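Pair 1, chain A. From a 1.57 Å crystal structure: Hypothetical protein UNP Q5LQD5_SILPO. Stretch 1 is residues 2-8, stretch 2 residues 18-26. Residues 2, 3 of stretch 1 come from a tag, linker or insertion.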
# COMPACT_ATOMS: atom_id res chain seq x y z
N SER A 2 12.22 6.87 10.79
CA SER A 2 11.16 6.63 11.82
C SER A 2 10.59 5.23 11.66
O SER A 2 10.76 4.60 10.60
CB SER A 2 10.04 7.67 11.70
OG SER A 2 9.27 7.44 10.53
N LEU A 3 9.93 4.75 12.71
CA LEU A 3 9.21 3.47 12.66
C LEU A 3 8.41 3.42 11.35
O LEU A 3 7.64 4.33 11.06
CB LEU A 3 8.24 3.38 13.83
CG LEU A 3 7.26 2.19 13.85
CD1 LEU A 3 7.98 0.85 13.78
CD2 LEU A 3 6.40 2.26 15.11
N THR A 4 8.60 2.36 10.56
CA THR A 4 7.94 2.25 9.24
C THR A 4 7.56 0.82 8.94
O THR A 4 8.40 -0.08 9.05
CB THR A 4 8.89 2.69 8.10
OG1 THR A 4 9.32 4.04 8.31
CG2 THR A 4 8.20 2.57 6.72
N PHE A 5 6.31 0.59 8.54
CA PHE A 5 5.94 -0.72 8.01
C PHE A 5 4.93 -0.56 6.90
O PHE A 5 4.13 0.38 6.92
CB PHE A 5 5.46 -1.71 9.09
CG PHE A 5 4.50 -1.14 10.09
CD1 PHE A 5 3.15 -0.93 9.75
CD2 PHE A 5 4.92 -0.85 11.38
CE1 PHE A 5 2.25 -0.43 10.71
CE2 PHE A 5 4.05 -0.34 12.33
CZ PHE A 5 2.70 -0.12 11.99
N SER A 6 5.01 -1.44 5.91
CA SER A 6 4.08 -1.41 4.77
C SER A 6 3.75 -2.81 4.28
O SER A 6 4.53 -3.75 4.46
CB SER A 6 4.65 -0.57 3.62
OG SER A 6 5.82 -1.16 3.06
N ILE A 7 2.58 -2.95 3.68
CA ILE A 7 2.17 -4.24 3.16
C ILE A 7 1.61 -4.00 1.77
O ILE A 7 0.89 -3.03 1.58
CB ILE A 7 1.14 -4.94 4.06
CG1 ILE A 7 0.83 -6.34 3.53
CG2 ILE A 7 -0.12 -4.07 4.29
CD1 ILE A 7 0.30 -7.26 4.58
N LEU A 8 2.01 -4.84 0.82
CA LEU A 8 1.43 -4.86 -0.54
C LEU A 8 0.71 -6.19 -0.70
O LEU A 8 1.21 -7.22 -0.26
CB LEU A 8 2.50 -4.72 -1.62
CG LEU A 8 3.48 -3.55 -1.47
CD1 LEU A 8 4.59 -3.62 -2.53
CD2 LEU A 8 2.72 -2.23 -1.51
N GLY A 18 -3.45 -3.73 -3.91
CA GLY A 18 -3.42 -2.66 -2.93
C GLY A 18 -2.24 -2.67 -2.00
O GLY A 18 -1.37 -3.53 -2.09
N GLY A 19 -2.22 -1.68 -1.12
CA GLY A 19 -1.17 -1.61 -0.11
C GLY A 19 -1.61 -0.71 1.02
O GLY A 19 -2.59 0.05 0.88
N ALA A 20 -0.90 -0.79 2.13
CA ALA A 20 -1.18 0.06 3.28
C ALA A 20 0.11 0.28 4.03
O ALA A 20 1.00 -0.57 3.98
CB ALA A 20 -2.21 -0.57 4.16
N ALA A 21 0.21 1.41 4.73
CA ALA A 21 1.48 1.72 5.40
C ALA A 21 1.24 2.65 6.56
O ALA A 21 0.22 3.35 6.62
CB ALA A 21 2.45 2.38 4.42
N ALA A 22 2.19 2.69 7.48
CA ALA A 22 2.14 3.64 8.58
C ALA A 22 3.57 3.93 8.99
O ALA A 22 4.45 3.07 8.84
CB ALA A 22 1.33 3.08 9.75
N THR A 23 3.82 5.18 9.41
CA THR A 23 5.13 5.55 9.94
C THR A 23 5.02 6.43 11.16
O THR A 23 3.96 6.99 11.46
CB THR A 23 5.98 6.38 8.95
OG1 THR A 23 5.37 7.67 8.75
CG2 THR A 23 6.21 5.66 7.61
N GLY A 24 6.15 6.59 11.85
CA GLY A 24 6.22 7.59 12.90
C GLY A 24 6.57 8.99 12.39
O GLY A 24 7.11 9.81 13.15
N SER A 25 6.26 9.26 11.12
CA SER A 25 6.49 10.55 10.49
C SER A 25 5.28 10.97 9.64
O SER A 25 4.22 10.34 9.72
CB SER A 25 7.77 10.52 9.66
OG SER A 25 8.21 11.83 9.30
N LEU A 26 5.43 12.01 8.83
CA LEU A 26 4.31 12.59 8.07
C LEU A 26 4.13 11.94 6.71
O LEU A 26 5.08 11.43 6.13
CB LEU A 26 4.54 14.08 7.85
CG LEU A 26 4.89 14.92 9.08
CD1 LEU A 26 5.04 16.37 8.65
CD2 LEU A 26 3.85 14.77 10.21

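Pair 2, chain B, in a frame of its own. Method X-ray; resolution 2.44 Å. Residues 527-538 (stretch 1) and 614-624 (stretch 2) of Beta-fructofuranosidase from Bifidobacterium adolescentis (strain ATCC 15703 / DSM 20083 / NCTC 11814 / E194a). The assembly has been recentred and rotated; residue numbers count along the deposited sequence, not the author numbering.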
# COMPACT_ATOMS: atom_id res chain seq x y z
N ALA B 527 32.33 -1.89 -12.14
CA ALA B 527 33.00 -1.93 -13.44
C ALA B 527 32.95 -3.29 -14.11
O ALA B 527 33.36 -3.40 -15.28
CB ALA B 527 34.47 -1.51 -13.29
N ASP B 528 32.46 -4.32 -13.44
CA ASP B 528 32.54 -5.68 -13.96
C ASP B 528 31.44 -6.52 -13.32
O ASP B 528 30.57 -6.01 -12.61
CB ASP B 528 33.93 -6.27 -13.70
CG ASP B 528 34.41 -6.01 -12.29
OD1 ASP B 528 33.73 -6.45 -11.33
OD2 ASP B 528 35.46 -5.35 -12.13
N ASP B 529 31.49 -7.83 -13.57
CA ASP B 529 30.51 -8.78 -13.05
C ASP B 529 31.09 -9.66 -11.95
O ASP B 529 30.58 -10.75 -11.70
CB ASP B 529 29.96 -9.64 -14.18
CG ASP B 529 28.55 -10.10 -13.93
OD1 ASP B 529 27.65 -9.23 -13.85
OD2 ASP B 529 28.33 -11.32 -13.79
N ALA B 530 32.15 -9.20 -11.28
CA ALA B 530 32.84 -10.01 -10.29
C ALA B 530 32.03 -10.11 -9.01
O ALA B 530 31.08 -9.36 -8.77
CB ALA B 530 34.22 -9.43 -10.00
N ASP B 531 32.41 -11.08 -8.17
CA ASP B 531 31.77 -11.26 -6.87
C ASP B 531 31.92 -10.00 -6.03
O ASP B 531 32.98 -9.37 -6.01
CB ASP B 531 32.38 -12.45 -6.14
CG ASP B 531 31.87 -13.78 -6.67
OD1 ASP B 531 31.11 -13.78 -7.66
OD2 ASP B 531 32.24 -14.83 -6.09
N ALA B 532 30.85 -9.63 -5.33
CA ALA B 532 30.85 -8.41 -4.54
C ALA B 532 29.85 -8.55 -3.40
O ALA B 532 28.93 -9.37 -3.44
CB ALA B 532 30.51 -7.19 -5.39
N ILE B 533 30.05 -7.73 -2.37
CA ILE B 533 29.21 -7.75 -1.18
C ILE B 533 29.02 -6.32 -0.68
O ILE B 533 29.97 -5.53 -0.65
CB ILE B 533 29.81 -8.64 -0.07
CG1 ILE B 533 28.95 -8.61 1.19
CG2 ILE B 533 31.25 -8.23 0.24
CD1 ILE B 533 28.91 -9.93 1.92
N MET B 534 27.78 -5.98 -0.32
CA MET B 534 27.44 -4.67 0.24
C MET B 534 26.67 -4.89 1.53
O MET B 534 25.51 -5.32 1.50
CB MET B 534 26.63 -3.84 -0.76
CG MET B 534 27.46 -3.22 -1.88
SD MET B 534 26.45 -2.42 -3.14
CE MET B 534 25.81 -1.01 -2.23
N VAL B 535 27.30 -4.59 2.66
CA VAL B 535 26.63 -4.63 3.96
C VAL B 535 25.80 -3.36 4.10
O VAL B 535 26.34 -2.26 4.22
CB VAL B 535 27.64 -4.76 5.11
CG1 VAL B 535 26.93 -4.70 6.45
CG2 VAL B 535 28.45 -6.05 4.97
N LEU B 536 24.48 -3.51 4.07
CA LEU B 536 23.59 -2.35 4.09
C LEU B 536 23.19 -1.95 5.50
O LEU B 536 23.09 -0.75 5.80
CB LEU B 536 22.34 -2.63 3.25
CG LEU B 536 22.57 -3.22 1.85
CD1 LEU B 536 21.24 -3.45 1.14
CD2 LEU B 536 23.48 -2.32 1.02
N ALA B 537 22.94 -2.92 6.38
CA ALA B 537 22.50 -2.61 7.73
C ALA B 537 22.67 -3.84 8.61
O ALA B 537 22.71 -4.98 8.13
CB ALA B 537 21.04 -2.14 7.76
N LYS B 538 22.78 -3.58 9.91
CA LYS B 538 22.82 -4.62 10.92
C LYS B 538 21.79 -4.30 11.99
O LYS B 538 21.34 -3.16 12.13
CB LYS B 538 24.21 -4.75 11.57
CG LYS B 538 25.25 -5.43 10.69
CD LYS B 538 26.66 -4.96 11.04
CE LYS B 538 27.69 -6.04 10.74
NZ LYS B 538 29.03 -5.47 10.44
N GLY B 614 24.11 4.07 11.44
CA GLY B 614 24.32 2.88 10.65
C GLY B 614 25.69 2.88 9.98
O GLY B 614 26.57 3.69 10.29
N GLU B 615 25.85 1.96 9.03
CA GLU B 615 27.11 1.83 8.32
C GLU B 615 26.87 1.08 7.01
O GLU B 615 26.15 0.08 6.98
CB GLU B 615 28.16 1.10 9.16
CG GLU B 615 29.33 0.54 8.36
CD GLU B 615 30.55 0.23 9.21
OE1 GLU B 615 31.11 1.18 9.81
OE2 GLU B 615 30.94 -0.95 9.29
N LEU B 616 27.47 1.58 5.94
CA LEU B 616 27.47 0.94 4.63
C LEU B 616 28.87 0.45 4.32
O LEU B 616 29.84 1.21 4.43
CB LEU B 616 26.99 1.90 3.55
CG LEU B 616 27.20 1.45 2.10
CD1 LEU B 616 26.32 0.25 1.78
CD2 LEU B 616 26.93 2.60 1.14
N ARG B 617 28.98 -0.82 3.92
CA ARG B 617 30.27 -1.44 3.66
C ARG B 617 30.24 -2.06 2.27
O ARG B 617 29.31 -2.79 1.94
CB ARG B 617 30.59 -2.50 4.72
CG ARG B 617 32.02 -3.00 4.73
CD ARG B 617 32.35 -3.73 6.02
NE ARG B 617 32.52 -2.81 7.14
CZ ARG B 617 33.70 -2.40 7.60
NH1 ARG B 617 34.82 -2.84 7.04
NH2 ARG B 617 33.77 -1.56 8.62
N ILE B 618 31.25 -1.75 1.46
CA ILE B 618 31.29 -2.14 0.06
C ILE B 618 32.63 -2.81 -0.23
O ILE B 618 33.68 -2.27 0.12
CB ILE B 618 31.07 -0.94 -0.88
CG1 ILE B 618 29.76 -0.23 -0.55
CG2 ILE B 618 31.08 -1.38 -2.34
CD1 ILE B 618 29.69 1.18 -1.07
N ALA B 619 32.58 -3.97 -0.88
CA ALA B 619 33.77 -4.68 -1.29
C ALA B 619 33.46 -5.47 -2.55
O ALA B 619 32.33 -5.95 -2.73
CB ALA B 619 34.28 -5.62 -0.19
N SER B 620 34.46 -5.60 -3.41
CA SER B 620 34.30 -6.31 -4.68
C SER B 620 35.61 -6.99 -5.04
O SER B 620 36.69 -6.44 -4.81
CB SER B 620 33.87 -5.35 -5.80
OG SER B 620 33.87 -6.00 -7.06
N SER B 621 35.50 -8.20 -5.59
CA SER B 621 36.65 -8.87 -6.19
C SER B 621 37.08 -8.21 -7.49
O SER B 621 38.21 -8.42 -7.95
CB SER B 621 36.33 -10.35 -6.46
OG SER B 621 35.78 -10.99 -5.32
N GLY B 622 36.19 -7.43 -8.10
CA GLY B 622 36.48 -6.60 -9.25
C GLY B 622 36.80 -5.18 -8.85
O GLY B 622 37.38 -4.93 -7.78
N LYS B 623 36.41 -4.23 -9.69
CA LYS B 623 36.69 -2.82 -9.45
C LYS B 623 35.41 -2.06 -9.17
O LYS B 623 34.38 -2.30 -9.80
CB LYS B 623 37.42 -2.19 -10.64
CG LYS B 623 37.83 -0.74 -10.40
CD LYS B 623 37.79 0.07 -11.69
CE LYS B 623 38.42 1.45 -11.50
NZ LYS B 623 39.18 1.89 -12.71
N ILE B 624 35.47 -1.15 -8.20
CA ILE B 624 34.39 -0.21 -7.91
C ILE B 624 34.74 1.11 -8.57
O ILE B 624 35.79 1.70 -8.28
CB ILE B 624 34.19 -0.04 -6.39
CG1 ILE B 624 33.80 -1.37 -5.75
CG2 ILE B 624 33.13 1.01 -6.11
CD1 ILE B 624 34.29 -1.54 -4.33
O HOH W 1 32.87 -4.89 -9.46
O HOH W 2 23.35 0.66 8.41

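The sharpest difference lies at the position shared by Gly A19 and Leu B616. In pair 1 this residue has no side chain, and Leu A8 fills the space. Leu A8 CD2 lies 4.2 Å from Gly A19 CA. A CB on Gly A19 would sit 2.9 Å from Leu A8 CD2, which is a clash. In pair 2 both matching positions are leucines. Their CA-to-CB bonds point away from the opposing stretch, but the side-chain ends come nearer. Leu B536 CD2 meets Leu B616 CD1 at 3.9 Å. The CA atoms of Leu B536 and Leu B616 are 5.1 Å apart, against 4.2 Å for those of Leu A8 and Gly A19.

The shared frame is two antiparallel strands. The strand directions differ by 173° in pair 1 and 177° in pair 2. Fourteen central residues superpose with an RMSD of 0.7 Å. Stretch 1 matches from Ser A2 on Ala B530 to Leu A8 on Leu B536. Stretch 2 matches from Gly A19 on Leu B616 to Leu A26 on Lys B623.

The hydrogen-bonded pairs coincide. Phe A5 and Ala A22 bond through N to O at 3.1 Å in both directions. Ile B533 N donates to Ala B619 O at 2.9 Å, and Ala B619 N returns a bond to Ile B533 O at 3.0 Å. Ile A7 pairs with Ala A20 as Val B535 pairs with Arg B617. The next bond also matches: Gly A24 N to Leu A3 O and Ser B621 N to Asp B531 O are both 2.8 Å.

On the face of Phe A5 and Ala A22, a small alanine meets a larger partner in each pair. Phe A5 CE1 touches Ala A22 CB at 3.8 Å, and Ala A22 O lies over one face of the ring. Ile B533 CG2 touches Ala B619 CB at 4.0 Å. Farther along this face, Ala A20 is replaced by Arg B617. Arg B617 CB lies 3.7 Å from Val B535 CB, while the end of the arginine leads away. Arg B617 NH2 forms a salt bridge with Glu B615 OE2 at 3.0 Å, within its own stretch.

The other face is small in the middle of pair 1. Ser A6 CB lies 3.8 Å from Ala A21 CB. Met B534 and Ile B618 take these positions in pair 2, with Met B534 CG 4.0 Å from Ile B618 CG1. The backbone is slightly wider here, with CA atoms 4.6 Å apart in pair 2 and 4.1 Å in pair 1.

Within stretch 1 of pair 1, Thr A4 OG1 donates to Ser A2 O at 2.8 Å. Ser A2 and Leu A3 come from an expression tag. Beyond the matched positions of stretch 1, pair 2 adds a contact: Lys B623 N donates to Asp B528 OD2 at 2.8 Å. A water links Asp B528 OD1 at 2.6 Å, Ser B620 OG at 2.8 Å and Lys B623 O at 3.0 Å.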